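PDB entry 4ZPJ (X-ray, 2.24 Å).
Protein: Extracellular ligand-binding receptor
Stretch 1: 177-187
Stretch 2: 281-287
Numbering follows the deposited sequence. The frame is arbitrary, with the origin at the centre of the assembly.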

# COMPACT_ATOMS: atom_id res chain seq x y z
N GLN A 177 7.83 -2.52 -0.00
CA GLN A 177 7.83 -3.31 1.25
C GLN A 177 7.02 -4.62 1.12
O GLN A 177 7.34 -5.58 1.77
N TYR A 178 5.95 -4.64 0.31
CA TYR A 178 5.18 -5.85 0.16
C TYR A 178 5.67 -6.71 -1.01
O TYR A 178 5.40 -7.90 -1.04
N ASP A 179 6.47 -6.14 -1.91
CA ASP A 179 7.13 -6.89 -2.95
C ASP A 179 8.48 -7.52 -2.58
O ASP A 179 8.87 -8.54 -3.13
N ALA A 180 9.22 -6.93 -1.66
CA ALA A 180 10.54 -7.40 -1.36
C ALA A 180 10.54 -8.86 -0.89
O ALA A 180 11.40 -9.61 -1.31
N PRO A 181 9.56 -9.30 -0.09
CA PRO A 181 9.58 -10.76 0.31
C PRO A 181 9.42 -11.73 -0.84
O PRO A 181 9.83 -12.90 -0.73
N ALA A 182 8.88 -11.23 -1.95
CA ALA A 182 8.76 -12.06 -3.14
C ALA A 182 10.10 -12.36 -3.73
O ALA A 182 10.27 -13.36 -4.43
N ALA A 183 11.10 -11.55 -3.41
CA ALA A 183 12.44 -11.79 -3.89
C ALA A 183 13.08 -12.89 -3.08
O ALA A 183 13.78 -13.74 -3.63
N ASP A 184 12.83 -12.90 -1.78
CA ASP A 184 13.21 -14.07 -0.95
C ASP A 184 12.55 -15.32 -1.45
O ASP A 184 13.20 -16.34 -1.57
N TYR A 185 11.26 -15.25 -1.71
CA TYR A 185 10.55 -16.41 -2.22
C TYR A 185 11.14 -16.89 -3.54
O TYR A 185 11.28 -18.09 -3.74
N ALA A 186 11.48 -15.96 -4.42
CA ALA A 186 12.06 -16.29 -5.74
C ALA A 186 13.38 -17.06 -5.60
O ALA A 186 13.64 -18.03 -6.34
N TYR A 187 14.23 -16.58 -4.68
CA TYR A 187 15.53 -17.19 -4.42
C TYR A 187 15.37 -18.50 -3.65
O TYR A 187 15.86 -19.55 -4.09
N LEU A 281 7.30 -14.81 -14.34
CA LEU A 281 7.09 -13.41 -14.02
C LEU A 281 6.54 -13.31 -12.62
O LEU A 281 5.61 -14.06 -12.27
N ILE A 282 7.10 -12.38 -11.82
CA ILE A 282 6.57 -12.07 -10.52
C ILE A 282 6.07 -10.65 -10.65
O ILE A 282 6.86 -9.70 -10.79
N PRO A 283 4.75 -10.51 -10.67
CA PRO A 283 4.19 -9.20 -10.67
C PRO A 283 4.25 -8.62 -9.31
O PRO A 283 4.25 -9.34 -8.31
N SER A 284 4.25 -7.30 -9.27
CA SER A 284 3.99 -6.62 -8.02
C SER A 284 2.57 -6.93 -7.58
O SER A 284 1.64 -7.01 -8.41
N GLY A 285 2.39 -7.01 -6.27
CA GLY A 285 1.05 -7.12 -5.70
C GLY A 285 0.13 -6.03 -6.13
O GLY A 285 -1.07 -6.23 -6.28
N ALA A 286 0.66 -4.85 -6.40
CA ALA A 286 -0.19 -3.77 -6.94
C ALA A 286 -0.79 -4.08 -8.32
O ALA A 286 -1.91 -3.64 -8.69
N ASP A 287 -0.05 -4.87 -9.09
CA ASP A 287 -0.39 -5.09 -10.50
C ASP A 287 -1.47 -6.15 -10.60
O ASP A 287 -2.10 -6.29 -11.63

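The contact between the two stretches is small, burying 273 Å² with both sides summed, and three residues account for most of it: I282 with 60 Å² covered by the other stretch, Y178 with 46 Å² and D179 with 41 Å². The backbones draw closest at the polar end, where the CA atoms of D179 and S284 lie 6.0 Å apart; at the apolar end the CA atoms of A182 and I282 are 7.7 Å apart, a gap that side chains must fill.

I282 fills it. Its CA-to-CB bond points toward the helix, and with chi1 at -66° (m) and chi2 at 175° (t) the side chain reaches two alanines one helical turn apart. I282 CG2 lies 4.0 Å from A182 CB, while I282 CD1 lies 3.8 Å from A186 CB. Both are ordinary van der Waals separations between methyl groups. The two alanines belong to the same side of the helix, as the backbone bond from A186 N to A182 O (2.9 Å) confirms, and both direct CB toward the strand. The neighbours of I282 do not share its role: P283 points away, and L281 is out of reach. Y185 also points CB toward the other stretch, but its nearest approach, Y185 CD2 to I282 CD1, is 5.9 Å.

D179 supplies the polar anchor. It points toward stretch 2 with chi1 at -67° (m), and its carboxylate is held by two consecutive residues. G285 N donates to D179 OD1 at 3.0 Å with an N-H...acceptor angle of 166°, close to linear, and S284 OG donates to D179 OD2 at 2.9 Å. Each oxygen thus accepts a hydrogen bond from stretch 2, an effective way to satisfy a buried acid. Water 1 extends the arrangement, donating to D179 OD1 at 2.7 Å and to P283 O at 2.8 Å. D179 OD1 and P283 O, 4.5 Å apart, both act as acceptors, and the water joins them by donating to each.

The serine has a second task. Although its CA-to-CB bond runs sideways, chi1 at 159° (t) places the hydroxyl where it can also accept from A286 N, with A286 N to S284 OG at 2.9 Å and an angle of 144°. Together with the backbone bond from D287 N to S284 O (2.8 Å), this ties down the turn that offers G285 N to the aspartate.

Y178 covers this turn. Its CA-to-CB bond points toward stretch 2, and chi1 of 59° (p) with chi2 of 76° sets the ring beside the turn, with G285 N and S284 OG at its edge, near the ring plane; each lies 4.0 Å from Y178 CE1. Farther along, Y178 OH comes within 3.2 Å of A286 CB, a close contact with a methyl group rather than a polar pairing. At G285 the fit is tight: an ideal CB would point toward stretch 1 and sit just 3.3 Å from Y178 CE1, so the absence of a side chain leaves room for the ring.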

# COMPACT_ATOMS: atom_id res chain seq x y z
CB GLN A 177 7.31 -2.44 2.42
CG GLN A 177 7.22 -3.10 3.78
CD GLN A 177 6.79 -2.16 4.92
OE1 GLN A 177 6.56 -1.01 4.68
NE2 GLN A 177 6.68 -2.69 6.16
CB TYR A 178 3.66 -5.59 0.13
CG TYR A 178 3.19 -4.71 -0.93
CD1 TYR A 178 3.09 -5.19 -2.23
CD2 TYR A 178 2.84 -3.38 -0.68
CE1 TYR A 178 2.69 -4.37 -3.26
CE2 TYR A 178 2.43 -2.56 -1.70
CZ TYR A 178 2.36 -3.08 -3.00
OH TYR A 178 1.94 -2.36 -4.07
CB ASP A 179 7.24 -6.02 -4.21
CG ASP A 179 5.86 -5.74 -4.82
OD1 ASP A 179 5.02 -6.70 -4.77
OD2 ASP A 179 5.60 -4.58 -5.31
CB ALA A 180 11.14 -6.53 -0.31
CB PRO A 181 8.40 -10.88 1.31
CG PRO A 181 8.26 -9.47 1.85
CD PRO A 181 8.47 -8.60 0.62
CB ALA A 182 7.84 -11.41 -4.19
CB ALA A 183 13.27 -10.53 -3.76
CB ASP A 184 12.86 -13.86 0.53
CG ASP A 184 13.65 -12.70 1.11
OD1 ASP A 184 14.87 -12.84 1.33
OD2 ASP A 184 13.10 -11.62 1.26
CB TYR A 185 9.09 -16.05 -2.45
CG TYR A 185 8.21 -17.24 -2.71
CD1 TYR A 185 7.78 -18.05 -1.66
CD2 TYR A 185 7.83 -17.57 -4.00
CE1 TYR A 185 6.97 -19.15 -1.89
CE2 TYR A 185 7.04 -18.67 -4.25
CZ TYR A 185 6.63 -19.47 -3.18
OH TYR A 185 5.83 -20.56 -3.39
CB ALA A 186 12.31 -15.02 -6.53
CB TYR A 187 16.44 -16.27 -3.61
CG TYR A 187 17.87 -16.78 -3.57
CD1 TYR A 187 18.31 -17.68 -2.59
CD2 TYR A 187 18.79 -16.37 -4.51
CE1 TYR A 187 19.64 -18.14 -2.59
CE2 TYR A 187 20.09 -16.82 -4.51
CZ TYR A 187 20.50 -17.71 -3.55
OH TYR A 187 21.80 -18.11 -3.58
CB LEU A 281 6.10 -12.83 -15.01
CG LEU A 281 5.51 -11.48 -14.66
CD1 LEU A 281 6.58 -10.42 -14.68
CD2 LEU A 281 4.43 -11.16 -15.67
CB ILE A 282 7.64 -12.17 -9.43
CG1 ILE A 282 8.09 -13.62 -9.29
CG2 ILE A 282 7.13 -11.58 -8.14
CD1 ILE A 282 9.22 -13.84 -8.33
CB PRO A 283 2.71 -9.42 -11.00
CG PRO A 283 2.51 -10.86 -11.21
CD PRO A 283 3.72 -11.56 -10.64
CB SER A 284 4.14 -5.11 -8.20
OG SER A 284 3.46 -4.42 -7.19
CB ALA A 286 0.61 -2.49 -7.00
CB ASP A 287 0.85 -5.53 -11.32
CG ASP A 287 1.79 -4.35 -11.76
OD1 ASP A 287 2.14 -3.47 -10.93
OD2 ASP A 287 2.20 -4.34 -12.98
O HOH W 1 5.43 -9.14 -5.79